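Local coordinates for sensor protein (Vibrio cholerae O1 biovar El Tor, PDB 3MXQ) that acts as a sensory box histidine kinase, a sensor that probably passes phosphate from ATP to a histidine, seen here as its PAS sensor domain, at the interface of chains A and B. Numbering follows the deposited sequence. Chains: chain A/B, Sensor protein.

Contact 1: the interface of chains A and B. Residues chain A 21-22, 25, 29; chain B 33, 35, 48-49.
Helix 13-31 of chain A lies across the start of strand 34-39 of chain B and across the turn leading from strand 44-47 into the short helix that begins at B:Glu49. In chain B these elements belong to a PAS domain, the sensor module of the kinase, and the N-terminal helix of the other copy packs on the outside of its sheet. A:Ser25 meets the side-chain amide of B:Asn48: its hydroxyl OG donates a hydrogen bond to the amide oxygen OD1 at 2.5 Å, almost head-on to the carbonyl (C=O...OG 164°). With OG opposite the backbone N (chi1 163°), the hydroxyl of A:Ser25 faces the amide. On the other branch of the same amide, B:Asn48 ND2 donates a bent hydrogen bond to the backbone oxygen B:Phe33 O (2.5 Å, 115° at H), which lies close to the amide plane. The two bonds together favour this flip of the amide, with OD1 toward the helix. The ring of B:Phe33 points its edge at the backbone oxygen A:Arg21 O, which lies in the ring plane 3.7 Å from CZ; B:Phe33 CZ also touches A:Ser25 CB at 4.0 Å. Beside the ring, methyl CD1 of B:Leu35 rests 4.1 Å from A:Arg21 CB, near the helix backbone. One turn beyond A:Ser25, carboxylate oxygen OD2 of A:Asp29 takes a weak hydrogen bond from the backbone N of B:Glu49 (3.3 Å). The side chains of A:Asp29 and B:Glu49 run antiparallel alongside one another with their carboxylates nearly perpendicular.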
ATOM      1  N   ARG A  21       6.892 -11.759  -5.668  1.00 42.35           N
ATOM      2  CA  ARG A  21       7.038 -11.663  -4.220  1.00 41.12           C
ATOM      3  C   ARG A  21       8.199 -10.752  -3.805  1.00 40.02           C
ATOM      4  O   ARG A  21       8.053  -9.928  -2.909  1.00 39.56           O
ATOM      5  CB  ARG A  21       7.210 -13.048  -3.610  1.00 41.20           C
ATOM      6  CG  ARG A  21       6.122 -14.039  -3.965  1.00 42.87           C
ATOM      7  CD  ARG A  21       4.789 -13.705  -3.322  1.00 45.59           C
ATOM      8  NE  ARG A  21       3.830 -14.792  -3.521  1.00 49.17           N
ATOM      9  CZ  ARG A  21       3.074 -14.965  -4.610  1.00 50.27           C
ATOM     10  NH1 ARG A  21       3.146 -14.117  -5.632  1.00 51.18           N
ATOM     11  NH2 ARG A  21       2.237 -15.994  -4.676  1.00 50.36           N
ATOM     12  N   LEU A  22       9.340 -10.916  -4.467  1.00 38.96           N
ATOM     13  CA  LEU A  22      10.500 -10.049  -4.275  1.00 38.29           C
ATOM     14  C   LEU A  22      10.177  -8.560  -4.476  1.00 37.54           C
ATOM     15  O   LEU A  22      10.561  -7.708  -3.663  1.00 37.16           O
ATOM     16  CB  LEU A  22      11.611 -10.477  -5.228  1.00 38.52           C
ATOM     17  CG  LEU A  22      12.597 -11.486  -4.636  1.00 39.64           C
ATOM     18  CD1 LEU A  22      12.978 -12.591  -5.642  1.00 40.17           C
ATOM     19  CD2 LEU A  22      13.828 -10.746  -4.121  1.00 40.65           C
ATOM     20  N   SER A  25       7.870  -7.381  -1.771  1.00 31.93           N
ATOM     21  CA  SER A  25       8.592  -7.335  -0.542  1.00 31.31           C
ATOM     22  C   SER A  25       9.469  -6.109  -0.499  1.00 31.42           C
ATOM     23  O   SER A  25       9.578  -5.488   0.556  1.00 31.90           O
ATOM     24  CB  SER A  25       9.439  -8.575  -0.384  1.00 31.33           C
ATOM     25  OG  SER A  25      10.415  -8.348   0.609  1.00 32.39           O
ATOM     26  N   ASP A  29       9.289  -2.788   2.060  1.00 35.72           N
ATOM     27  CA  ASP A  29      10.470  -2.383   2.820  1.00 37.36           C
ATOM     28  C   ASP A  29      10.694  -0.868   2.673  1.00 37.25           C
ATOM     29  O   ASP A  29      11.018  -0.182   3.636  1.00 37.45           O
ATOM     30  CB  ASP A  29      11.731  -3.167   2.402  1.00 38.22           C
ATOM     31  CG  ASP A  29      11.769  -4.618   2.968  1.00 42.06           C
ATOM     32  OD1 ASP A  29      10.677  -5.184   3.280  1.00 46.77           O
ATOM     33  OD2 ASP A  29      12.891  -5.210   3.080  1.00 44.13           O
TER
ATOM     34  N   PHE B  33       4.778  -9.486   5.073  1.00 34.96           N
ATOM     35  CA  PHE B  33       5.055 -10.917   5.155  1.00 33.31           C
ATOM     36  C   PHE B  33       6.555 -11.159   5.240  1.00 33.05           C
ATOM     37  O   PHE B  33       7.335 -10.235   5.040  1.00 33.35           O
ATOM     38  CB  PHE B  33       4.436 -11.654   3.974  1.00 32.77           C
ATOM     39  CG  PHE B  33       5.103 -11.390   2.650  1.00 31.47           C
ATOM     40  CD1 PHE B  33       4.835 -10.230   1.936  1.00 29.91           C
ATOM     41  CD2 PHE B  33       5.962 -12.337   2.089  1.00 30.96           C
ATOM     42  CE1 PHE B  33       5.421 -10.006   0.693  1.00 29.66           C
ATOM     43  CE2 PHE B  33       6.562 -12.121   0.850  1.00 29.97           C
ATOM     44  CZ  PHE B  33       6.290 -10.952   0.150  1.00 29.60           C
ATOM     45  N   LEU B  35      10.001 -13.046   3.978  1.00 33.82           N
ATOM     46  CA  LEU B  35      10.541 -13.616   2.774  1.00 34.64           C
ATOM     47  C   LEU B  35      12.012 -13.855   2.966  1.00 36.06           C
ATOM     48  O   LEU B  35      12.751 -12.959   3.378  1.00 35.77           O
ATOM     49  CB  LEU B  35      10.314 -12.680   1.580  1.00 34.40           C
ATOM     50  CG  LEU B  35      10.983 -13.049   0.248  1.00 34.93           C
ATOM     51  CD1 LEU B  35      10.218 -12.463  -0.920  1.00 35.77           C
ATOM     52  CD2 LEU B  35      12.451 -12.600   0.194  1.00 35.33           C
ATOM     53  N   ASN B  48      14.164 -10.515   3.667  1.00 48.01           N
ATOM     54  CA  ASN B  48      13.323  -9.460   4.218  1.00 48.78           C
ATOM     55  C   ASN B  48      13.833  -8.731   5.436  1.00 50.11           C
ATOM     56  O   ASN B  48      14.326  -9.365   6.365  1.00 50.25           O
ATOM     57  CB  ASN B  48      12.077 -10.155   4.747  1.00 48.62           C
ATOM     58  CG  ASN B  48      10.871  -9.879   3.949  1.00 48.07           C
ATOM     59  OD1 ASN B  48      10.940  -9.336   2.857  1.00 49.85           O
ATOM     60  ND2 ASN B  48       9.735 -10.239   4.490  1.00 47.69           N
ATOM     61  N   GLU B  49      13.645  -7.413   5.485  1.00 51.85           N
ATOM     62  CA  GLU B  49      13.786  -6.711   6.759  1.00 53.94           C
ATOM     63  C   GLU B  49      12.706  -7.247   7.699  1.00 54.34           C
ATOM     64  O   GLU B  49      12.956  -7.469   8.884  1.00 54.39           O
ATOM     65  CB  GLU B  49      13.655  -5.190   6.603  1.00 54.49           C
ATOM     66  CG  GLU B  49      13.785  -4.398   7.922  1.00 57.76           C
ATOM     67  CD  GLU B  49      13.147  -2.998   7.857  1.00 62.44           C
ATOM     68  OE1 GLU B  49      12.599  -2.621   6.785  1.00 64.51           O
ATOM     69  OE2 GLU B  49      13.190  -2.264   8.884  1.00 64.39           O
TER

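Contact 2: the interface of chains A and B. Residues chain A 33, 35, 37, 46, 48; chain B 21-22, 25.
The ring of A:Phe33 turns an edge to helix 13-31 of chain B: the backbone oxygen B:Arg21 O lies in the ring plane, 3.6 Å from A:Phe33 CZ, where the slightly positive rim may favour a carbonyl. The ring leans toward the helix with CG between the backbone N and the carbonyl carbon (chi1 61°). The other flat group, the amide of A:Asn48, receives the hydroxyl of B:Ser25 at its oxygen end: B:Ser25 OG donates to A:Asn48 OD1 at 2.6 Å, in the carbonyl plane. Next to this polar pair, B:Leu22 sends one branch, CD2, into an apolar patch of the sheet. That methyl meets CD2 of A:Leu35 at 3.9 Å, the two side chains crossing at about a right angle, and CD1 of A:Ile37 at 4.0 Å. On a further side, A:Lys46 lays its aliphatic chain against the same methyl, CE 3.9 Å away, then bends at its last torsion (chi4 78°) so that the ammonium NZ leaves the leucine. The second branch of A:Leu35, CD1, packs against B:Arg21 CB at 4.0 Å, so the leucine bridges two successive helix residues. The site lies on the outer surface of the PAS sheet of chain A, where adjoining strands 34-39 and 44-47 and the turn after them receive the helix of chain B.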
ATOM      1  N   PHE A  33       7.199   2.867   7.574  1.00 29.90           N
ATOM      2  CA  PHE A  33       7.604   3.994   8.394  1.00 28.99           C
ATOM      3  C   PHE A  33       7.076   3.803   9.787  1.00 28.74           C
ATOM      4  O   PHE A  33       6.156   3.037   9.989  1.00 29.22           O
ATOM      5  CB  PHE A  33       7.066   5.308   7.824  1.00 29.17           C
ATOM      6  CG  PHE A  33       5.559   5.388   7.756  1.00 27.82           C
ATOM      7  CD1 PHE A  33       4.845   4.667   6.803  1.00 27.05           C
ATOM      8  CD2 PHE A  33       4.860   6.220   8.620  1.00 27.38           C
ATOM      9  CE1 PHE A  33       3.447   4.753   6.726  1.00 26.18           C
ATOM     10  CE2 PHE A  33       3.466   6.317   8.549  1.00 27.12           C
ATOM     11  CZ  PHE A  33       2.757   5.576   7.599  1.00 26.07           C
ATOM     12  N   LEU A  35       5.065   5.101  13.070  1.00 28.75           N
ATOM     13  CA  LEU A  35       3.898   5.949  13.269  1.00 29.33           C
ATOM     14  C   LEU A  35       3.450   5.909  14.707  1.00 29.94           C
ATOM     15  O   LEU A  35       3.330   4.836  15.297  1.00 30.16           O
ATOM     16  CB  LEU A  35       2.742   5.527  12.366  1.00 29.42           C
ATOM     17  CG  LEU A  35       1.480   6.359  12.622  1.00 30.76           C
ATOM     18  CD1 LEU A  35       0.870   6.919  11.327  1.00 32.45           C
ATOM     19  CD2 LEU A  35       0.452   5.585  13.450  1.00 31.71           C
ATOM     20  N   ILE A  37       0.707   8.108  17.542  1.00 33.37           N
ATOM     21  CA  ILE A  37      -0.214   9.204  17.848  1.00 34.51           C
ATOM     22  C   ILE A  37      -0.038   9.583  19.309  1.00 35.57           C
ATOM     23  O   ILE A  37      -0.019   8.713  20.190  1.00 35.75           O
ATOM     24  CB  ILE A  37      -1.735   8.856  17.640  1.00 34.50           C
ATOM     25  CG1 ILE A  37      -2.001   8.034  16.376  1.00 34.97           C
ATOM     26  CG2 ILE A  37      -2.600  10.130  17.659  1.00 33.79           C
ATOM     27  CD1 ILE A  37      -1.771   8.765  15.077  1.00 36.94           C
ATOM     28  N   LYS A  46      -1.565   5.548  20.313  1.00 45.03           N
ATOM     29  CA  LYS A  46      -1.519   4.478  19.330  1.00 45.11           C
ATOM     30  C   LYS A  46      -0.139   4.446  18.720  1.00 44.60           C
ATOM     31  O   LYS A  46       0.520   5.482  18.597  1.00 44.78           O
ATOM     32  CB  LYS A  46      -2.557   4.713  18.223  1.00 45.44           C
ATOM     33  CG  LYS A  46      -2.293   3.935  16.919  1.00 46.80           C
ATOM     34  CD  LYS A  46      -3.510   3.935  16.012  1.00 49.21           C
ATOM     35  CE  LYS A  46      -3.412   2.841  14.950  1.00 51.19           C
ATOM     36  NZ  LYS A  46      -3.749   1.487  15.492  1.00 52.10           N
ATOM     37  N   ASN A  48       2.271   2.157  15.557  1.00 43.84           N
ATOM     38  CA  ASN A  48       2.712   1.120  14.602  1.00 43.99           C
ATOM     39  C   ASN A  48       3.361  -0.103  15.191  1.00 44.76           C
ATOM     40  O   ASN A  48       4.101  -0.011  16.167  1.00 45.12           O
ATOM     41  CB  ASN A  48       3.834   1.697  13.755  1.00 43.66           C
ATOM     42  CG  ASN A  48       3.393   2.074  12.410  1.00 42.27           C
ATOM     43  OD1 ASN A  48       2.216   1.985  12.085  1.00 41.61           O
ATOM     44  ND2 ASN A  48       4.333   2.505  11.595  1.00 41.68           N
TER
ATOM     45  N   ARG B  21      -2.140   8.754   6.487  1.00 30.22           N
ATOM     46  CA  ARG B  21      -0.987   8.036   7.018  1.00 28.73           C
ATOM     47  C   ARG B  21      -1.414   6.788   7.739  1.00 28.36           C
ATOM     48  O   ARG B  21      -0.825   5.734   7.523  1.00 28.88           O
ATOM     49  CB  ARG B  21      -0.199   8.886   7.993  1.00 28.63           C
ATOM     50  CG  ARG B  21       0.540  10.058   7.397  1.00 29.82           C
ATOM     51  CD  ARG B  21       1.405   9.717   6.195  1.00 30.57           C
ATOM     52  NE  ARG B  21       2.036  10.940   5.716  1.00 33.64           N
ATOM     53  CZ  ARG B  21       1.468  11.840   4.906  1.00 34.42           C
ATOM     54  NH1 ARG B  21       0.238  11.654   4.431  1.00 34.54           N
ATOM     55  NH2 ARG B  21       2.147  12.936   4.566  1.00 33.80           N
ATOM     56  N   LEU B  22      -2.434   6.903   8.594  1.00 27.62           N
ATOM     57  CA  LEU B  22      -2.958   5.768   9.355  1.00 26.79           C
ATOM     58  C   LEU B  22      -3.418   4.658   8.434  1.00 26.31           C
ATOM     59  O   LEU B  22      -3.198   3.481   8.722  1.00 26.00           O
ATOM     60  CB  LEU B  22      -4.132   6.195  10.225  1.00 27.02           C
ATOM     61  CG  LEU B  22      -3.815   6.928  11.524  1.00 27.85           C
ATOM     62  CD1 LEU B  22      -5.021   7.729  11.987  1.00 28.98           C
ATOM     63  CD2 LEU B  22      -3.335   5.965  12.609  1.00 28.09           C
ATOM     64  N   SER B  25      -0.400   3.018   6.907  1.00 27.36           N
ATOM     65  CA  SER B  25       0.122   2.130   7.925  1.00 28.24           C
ATOM     66  C   SER B  25      -0.714   0.845   7.984  1.00 29.14           C
ATOM     67  O   SER B  25      -0.152  -0.238   7.939  1.00 29.46           O
ATOM     68  CB  SER B  25       0.173   2.832   9.274  1.00 28.15           C
ATOM     69  OG  SER B  25       0.298   1.896  10.326  1.00 28.33           O
TER

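Contact 1 and contact 2, whose C-alpha centres are about 20 Å apart, are twins in a two-fold symmetric interface: each chain lends helix 13-31 to one and strand 34-39 with the turn after strand 44-47 to the other. A:Arg21, A:Leu22 and A:Ser25 in contact 1 match B:Arg21, B:Leu22 and B:Ser25 in contact 2. Contact 1 is described with A:Asp29 and B:Glu49, contact 2 with A:Ile37 and A:Lys46, different portions of one repeated surface. That each helix packs on the other copy is compatible with a dimer, although the structure alone does not show which pairing operates in the full-length kinase.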